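Local coordinates for hypothetical protein TT1465 (Thermus thermophilus, PDB 1WEK), which is of unassigned function but probably belongs to the SLOG group of proteins, and adopts a parallel alpha/beta fold in a six-chain assembly, at residues Phe25-Gly28 and Phe29-Ser33; Gln156-Lys159 and Val160-Pro164; Val177-Leu180 and Ala181-Arg184. All coordinates share one frame; numbering follows the deposited sequence.

Contact 1. Residues Phe25-Gly28 and Phe29-Ser33; sequences FVEG and FETLS
Phe25 and Phe29, one helical turn apart, lie side by side and point the same way from their helix. CD2 of Phe25 meets CZ of Phe29 at 3.9 Å, and the two ring planes are inclined by 32°. The Phe29 ring also rests against the backbone: with CG beside its own backbone N (chi1 -61°), one ring face is laid over Phe25 O, which stands 3.1 Å from Phe29 CG. That same oxygen accepts the hydrogen bond from Phe29 N at 2.8 Å, so ring and amide of one residue share a single carbonyl. Two residues further along, Thr31 grips Glu27 O twice, its N and its OG1 each donating at 3.0 Å and arriving from opposite faces of the carbonyl plane. The first torsion of Thr31, -59°, folds OG1 back along the helix, and its hydroxyl proton is thereby spent inside the helix. Glu30 runs extended beyond CG across Val26, its OE2 lying 3.8 Å from Val26 CG1; the carboxylate itself is taken by Arg17 of the third subunit in a salt bridge, which would probably favour the charged form of this buried group. Regular i+4 to i bonds from Glu30 N to Val26 O and Leu32 N to Gly28 O carry the backbone through. Around helix 17-34, Phe25, Phe29 and Leu32 pack on helix 121-130, where Arg130 adds a cation-pi contact to Phe29; Glu27 and Thr31 touch Leu116 of strand 114-118; and Val26, Phe29 and Glu30 all meet neighbouring subunits.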
# COMPACT_ATOMS: atom_id res chain seq x y z
N PHE A 25 4.57 -12.38 -1.76
CA PHE A 25 3.33 -12.97 -1.25
C PHE A 25 2.26 -12.88 -2.33
O PHE A 25 1.62 -13.88 -2.68
CB PHE A 25 2.83 -12.19 -0.02
CG PHE A 25 3.35 -12.70 1.29
CD1 PHE A 25 3.83 -11.81 2.25
CD2 PHE A 25 3.35 -14.07 1.57
CE1 PHE A 25 4.31 -12.28 3.48
CE2 PHE A 25 3.83 -14.55 2.80
CZ PHE A 25 4.30 -13.66 3.75
N VAL A 26 2.07 -11.68 -2.87
CA VAL A 26 1.07 -11.46 -3.90
C VAL A 26 1.31 -12.32 -5.13
O VAL A 26 0.37 -12.91 -5.68
CB VAL A 26 1.02 -9.97 -4.32
CG1 VAL A 26 0.03 -9.78 -5.46
CG2 VAL A 26 0.57 -9.12 -3.14
N GLU A 27 2.56 -12.40 -5.57
CA GLU A 27 2.89 -13.20 -6.73
C GLU A 27 2.64 -14.67 -6.39
O GLU A 27 2.08 -15.42 -7.19
CB GLU A 27 4.35 -13.00 -7.13
CG GLU A 27 4.69 -13.68 -8.45
CD GLU A 27 6.18 -13.66 -8.75
OE1 GLU A 27 6.59 -14.32 -9.73
OE2 GLU A 27 6.93 -12.98 -8.01
N GLY A 28 3.08 -15.06 -5.20
CA GLY A 28 2.88 -16.43 -4.77
C GLY A 28 1.40 -16.81 -4.74
O GLY A 28 1.03 -17.89 -5.20
N PHE A 29 0.55 -15.92 -4.22
CA PHE A 29 -0.87 -16.23 -4.15
C PHE A 29 -1.48 -16.35 -5.56
O PHE A 29 -2.23 -17.28 -5.84
CB PHE A 29 -1.64 -15.17 -3.35
CG PHE A 29 -1.20 -15.05 -1.91
CD1 PHE A 29 -0.43 -16.04 -1.30
CD2 PHE A 29 -1.56 -13.93 -1.16
CE1 PHE A 29 -0.00 -15.90 0.03
CE2 PHE A 29 -1.15 -13.78 0.17
CZ PHE A 29 -0.36 -14.78 0.77
N GLU A 30 -1.14 -15.40 -6.43
CA GLU A 30 -1.65 -15.37 -7.81
C GLU A 30 -1.32 -16.64 -8.55
O GLU A 30 -2.15 -17.20 -9.26
CB GLU A 30 -1.07 -14.17 -8.58
CG GLU A 30 -1.43 -12.81 -8.00
CD GLU A 30 -0.82 -11.65 -8.78
OE1 GLU A 30 0.30 -11.80 -9.33
OE2 GLU A 30 -1.45 -10.57 -8.83
N THR A 31 -0.09 -17.10 -8.39
CA THR A 31 0.38 -18.29 -9.06
C THR A 31 -0.24 -19.58 -8.52
O THR A 31 -0.93 -20.29 -9.26
CB THR A 31 1.91 -18.37 -8.96
OG1 THR A 31 2.46 -17.20 -9.56
CG2 THR A 31 2.45 -19.59 -9.65
N LEU A 32 -0.01 -19.88 -7.25
CA LEU A 32 -0.55 -21.11 -6.68
C LEU A 32 -2.07 -21.17 -6.71
O LEU A 32 -2.63 -22.25 -6.83
CB LEU A 32 -0.05 -21.30 -5.23
CG LEU A 32 1.47 -21.24 -5.04
CD1 LEU A 32 1.85 -21.82 -3.68
CD2 LEU A 32 2.17 -22.03 -6.14
N SER A 33 -2.74 -20.03 -6.60
CA SER A 33 -4.21 -19.99 -6.64
C SER A 33 -4.79 -20.47 -7.96
O SER A 33 -5.89 -21.03 -7.99
CB SER A 33 -4.73 -18.58 -6.38
OG SER A 33 -4.69 -18.26 -5.01

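Contact 2. Residues Gln156-Lys159 and Val160-Pro164; sequences QTEK and VHRFP
Glu158 and Arg162 form a salt bridge across a loop from a residue with positive phi (63°): Glu158 ends helix 142-156 in a Schellman motif, and its side chain reaches OE1 to 2.7 Å from Arg162 NH2. The approach is far from coplanar, the carboxylate and guanidinium planes standing 73° apart. One oxygen meets one nitrogen, while Glu158 CG lies over one face of the guanidinium, toward its rim, 3.7 Å from Arg162 NH1. Arg162 is the centre of an inverse gamma turn, in which Phe163 N bonds to His161 O at 2.8 Å; bends at chi2 and chi3 then turn the arginine chain back to the helix end. There NH1 makes a weak hydrogen bond to Leu155 O, so the cation also touches the last turn of the helix. The second carboxylate oxygen, Glu158 OE2, is held by His104 of the second subunit, and Lys159 NZ bonds to the carbonyls of Glu101 and Arg119 of that same subunit. Val160 packs back on Leu154 and Leu155, and the loop, having left helix 142-156, enters strand 165-168 beside strand 132-137, where Pro164 pairs with Phe135.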
# COMPACT_ATOMS: atom_id res chain seq x y z
N GLN A 156 -0.79 -28.68 15.84
CA GLN A 156 -1.02 -28.83 17.28
C GLN A 156 -1.89 -27.70 17.86
O GLN A 156 -2.79 -27.95 18.66
CB GLN A 156 0.32 -28.87 18.02
CG GLN A 156 0.22 -28.80 19.55
CD GLN A 156 1.55 -28.48 20.19
OE1 GLN A 156 2.19 -27.49 19.85
NE2 GLN A 156 1.98 -29.32 21.13
N THR A 157 -1.61 -26.46 17.48
CA THR A 157 -2.35 -25.30 17.98
C THR A 157 -3.57 -25.01 17.11
O THR A 157 -4.31 -24.07 17.36
CB THR A 157 -1.47 -24.04 18.01
OG1 THR A 157 -1.09 -23.69 16.67
CG2 THR A 157 -0.22 -24.27 18.85
N GLU A 158 -3.75 -25.80 16.06
CA GLU A 158 -4.90 -25.66 15.16
C GLU A 158 -5.05 -24.36 14.34
O GLU A 158 -6.17 -23.92 14.08
CB GLU A 158 -6.19 -25.95 15.94
CG GLU A 158 -6.26 -27.40 16.40
CD GLU A 158 -7.50 -27.75 17.21
OE1 GLU A 158 -7.70 -28.96 17.48
OE2 GLU A 158 -8.27 -26.84 17.59
N LYS A 159 -3.94 -23.77 13.92
CA LYS A 159 -3.99 -22.56 13.11
C LYS A 159 -4.29 -22.92 11.64
O LYS A 159 -4.64 -22.07 10.84
CB LYS A 159 -2.66 -21.79 13.21
CG LYS A 159 -2.27 -21.36 14.63
CD LYS A 159 -3.03 -20.13 15.12
CE LYS A 159 -2.55 -18.85 14.44
NZ LYS A 159 -3.31 -17.65 14.89
N VAL A 160 -4.15 -24.19 11.28
CA VAL A 160 -4.43 -24.60 9.92
C VAL A 160 -5.11 -25.95 9.98
O VAL A 160 -4.98 -26.66 10.98
CB VAL A 160 -3.14 -24.71 9.07
CG1 VAL A 160 -2.29 -23.46 9.29
CG2 VAL A 160 -2.37 -25.96 9.44
N HIS A 161 -5.82 -26.33 8.92
CA HIS A 161 -6.51 -27.61 8.91
C HIS A 161 -5.56 -28.77 9.09
O HIS A 161 -4.44 -28.76 8.58
CB HIS A 161 -7.30 -27.83 7.63
CG HIS A 161 -7.91 -29.19 7.54
ND1 HIS A 161 -8.57 -29.78 8.59
CD2 HIS A 161 -7.96 -30.09 6.52
CE1 HIS A 161 -9.00 -30.98 8.24
NE2 HIS A 161 -8.64 -31.19 6.98
N ARG A 162 -6.03 -29.79 9.81
CA ARG A 162 -5.23 -30.97 10.11
C ARG A 162 -5.01 -31.92 8.92
O ARG A 162 -5.40 -33.09 8.98
CB ARG A 162 -5.87 -31.73 11.28
CG ARG A 162 -4.87 -32.35 12.26
CD ARG A 162 -4.60 -31.45 13.50
NE ARG A 162 -5.68 -31.52 14.48
CZ ARG A 162 -5.60 -31.11 15.75
NH1 ARG A 162 -4.48 -30.60 16.24
NH2 ARG A 162 -6.65 -31.23 16.55
N PHE A 163 -4.39 -31.43 7.86
CA PHE A 163 -4.14 -32.29 6.71
C PHE A 163 -3.13 -33.37 7.08
O PHE A 163 -2.43 -33.25 8.06
CB PHE A 163 -3.63 -31.47 5.53
CG PHE A 163 -4.62 -30.47 5.02
CD1 PHE A 163 -4.57 -29.14 5.44
CD2 PHE A 163 -5.61 -30.84 4.12
CE1 PHE A 163 -5.49 -28.20 4.97
CE2 PHE A 163 -6.53 -29.91 3.64
CZ PHE A 163 -6.47 -28.58 4.07
N PRO A 164 -3.05 -34.45 6.29
CA PRO A 164 -2.11 -35.53 6.60
C PRO A 164 -0.62 -35.12 6.59
O PRO A 164 -0.18 -34.34 5.75
CB PRO A 164 -2.39 -36.58 5.52
CG PRO A 164 -3.75 -36.23 5.01
CD PRO A 164 -3.80 -34.75 5.05

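Contact 3. Residues Val177-Leu180 and Ala181-Arg184; sequences VRWL and AFLR
A first torsion of -176° swings the Trp179 indole away from its own amide nitrogen, whereas Leu183 sets CG opposite its carbonyl carbon, and these choices bring the isopropyl end of the leucine over the indole. CD1 of Leu183 sits 3.9 Å from the centroid of the six-membered ring of Trp179 and only 18° off its normal, a CH-pi contact over the face. The other branch shares the work, Leu183 CD2 lying 3.8 Å from Trp179 CZ2, so both methyls ride on the benzo half of the indole. Leu180 adds a flank, its CD2 meeting Leu183 CD1 at 3.8 Å. The pyrrole half is met by a different residue: Phe182 CD2 lies 3.9 Å from Trp179 CD1. Here the planes are nearly parallel, 23° apart, but the five-membered ring of Trp179 and the Phe182 ring are displaced, their centroids 5.6 Å apart, with little overlap. Beneath the side chains the amides of Ala181, Phe182, Leu183 and Arg184 bond to the carbonyls four residues back, and Phe182 N has an additional weak bond to Trp179 O. The indole N-H is used outside the helix, on the carbonyl of Tyr172 in the second subunit, and the ring of that tyrosine packs edge-to-face with Phe182. Helix 170-185 belongs to the beta-alpha-beta unit between strands 165-168 and 198-200, and this part of it presents an apolar, aromatic surface to another chain. Dispersion contacts within the helix hold the indole face, while its single polar atom is satisfied across the subunit boundary, consistent with a part of the helix that contributes to the interface as well as to its own chain.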
# COMPACT_ATOMS: atom_id res chain seq x y z
N VAL A 177 11.66 -39.05 16.51
CA VAL A 177 10.41 -39.49 17.09
C VAL A 177 10.60 -39.96 18.54
O VAL A 177 9.77 -39.69 19.39
CB VAL A 177 9.74 -40.62 16.26
CG1 VAL A 177 8.53 -41.16 17.01
CG2 VAL A 177 9.31 -40.09 14.87
N ARG A 178 11.69 -40.67 18.82
CA ARG A 178 11.92 -41.10 20.20
C ARG A 178 12.11 -39.87 21.09
O ARG A 178 11.55 -39.80 22.18
CB ARG A 178 13.13 -42.04 20.29
CG ARG A 178 12.95 -43.33 19.52
CD ARG A 178 13.89 -44.44 20.00
NE ARG A 178 14.05 -45.49 19.00
CZ ARG A 178 14.67 -46.65 19.22
NH1 ARG A 178 15.19 -46.93 20.41
NH2 ARG A 178 14.79 -47.54 18.23
N TRP A 179 12.87 -38.88 20.64
CA TRP A 179 13.07 -37.67 21.45
C TRP A 179 11.74 -36.97 21.68
O TRP A 179 11.52 -36.36 22.73
CB TRP A 179 14.04 -36.69 20.79
CG TRP A 179 14.33 -35.49 21.66
CD1 TRP A 179 14.92 -35.48 22.90
CD2 TRP A 179 14.00 -34.12 21.37
NE1 TRP A 179 14.98 -34.20 23.40
CE2 TRP A 179 14.43 -33.34 22.48
CE3 TRP A 179 13.40 -33.47 20.28
CZ2 TRP A 179 14.26 -31.94 22.53
CZ3 TRP A 179 13.24 -32.07 20.34
CH2 TRP A 179 13.67 -31.33 21.45
N LEU A 180 10.87 -37.04 20.68
CA LEU A 180 9.56 -36.41 20.79
C LEU A 180 8.72 -37.16 21.82
O LEU A 180 7.96 -36.55 22.58
CB LEU A 180 8.84 -36.41 19.43
CG LEU A 180 9.46 -35.52 18.35
CD1 LEU A 180 8.56 -35.48 17.11
CD2 LEU A 180 9.64 -34.12 18.88
N ALA A 181 8.89 -38.48 21.86
CA ALA A 181 8.18 -39.31 22.81
C ALA A 181 8.63 -38.96 24.23
O ALA A 181 7.86 -39.08 25.17
CB ALA A 181 8.44 -40.78 22.52
N PHE A 182 9.88 -38.53 24.35
CA PHE A 182 10.49 -38.11 25.61
C PHE A 182 9.86 -36.75 25.99
O PHE A 182 9.59 -36.47 27.17
CB PHE A 182 12.00 -37.97 25.41
CG PHE A 182 12.70 -37.18 26.49
CD1 PHE A 182 13.02 -37.78 27.71
CD2 PHE A 182 13.03 -35.84 26.29
CE1 PHE A 182 13.66 -37.05 28.71
CE2 PHE A 182 13.67 -35.11 27.28
CZ PHE A 182 13.99 -35.71 28.49
N LEU A 183 9.64 -35.90 24.98
CA LEU A 183 9.02 -34.61 25.24
C LEU A 183 7.62 -34.91 25.78
O LEU A 183 7.04 -34.13 26.54
CB LEU A 183 8.97 -33.76 23.97
CG LEU A 183 10.31 -33.26 23.41
CD1 LEU A 183 10.06 -32.34 22.21
CD2 LEU A 183 11.07 -32.50 24.48
N ARG A 184 7.08 -36.06 25.40
CA ARG A 184 5.77 -36.44 25.88
C ARG A 184 5.85 -36.93 27.33
O ARG A 184 5.05 -36.55 28.17
CB ARG A 184 5.15 -37.53 25.00
CG ARG A 184 3.64 -37.64 25.19
CD ARG A 184 3.17 -39.06 24.98
NE ARG A 184 3.26 -39.47 23.59
CZ ARG A 184 3.63 -40.68 23.18
NH1 ARG A 184 3.96 -41.61 24.06
NH2 ARG A 184 3.65 -40.95 21.88

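The three contacts come in series along the chain, each within a continuous stretch, and none touches another. Contact 1 lies on helix 17-34, ahead of the first strand of the parallel sheet; contact 2 occupies the loop from helix 142-156 to strand 165-168, and contact 3 the helix that follows that strand. Centres of contacts 1 and 2 are about 22 Å apart, those of 2 and 3 about 20 Å, and those of 1 and 3, on opposite sides of the chain's centre, about 37 Å. In sequence, contacts 2 and 3 flank strand 165-168. All three touch the second subunit, so each lies where the chain meets an oligomeric neighbour.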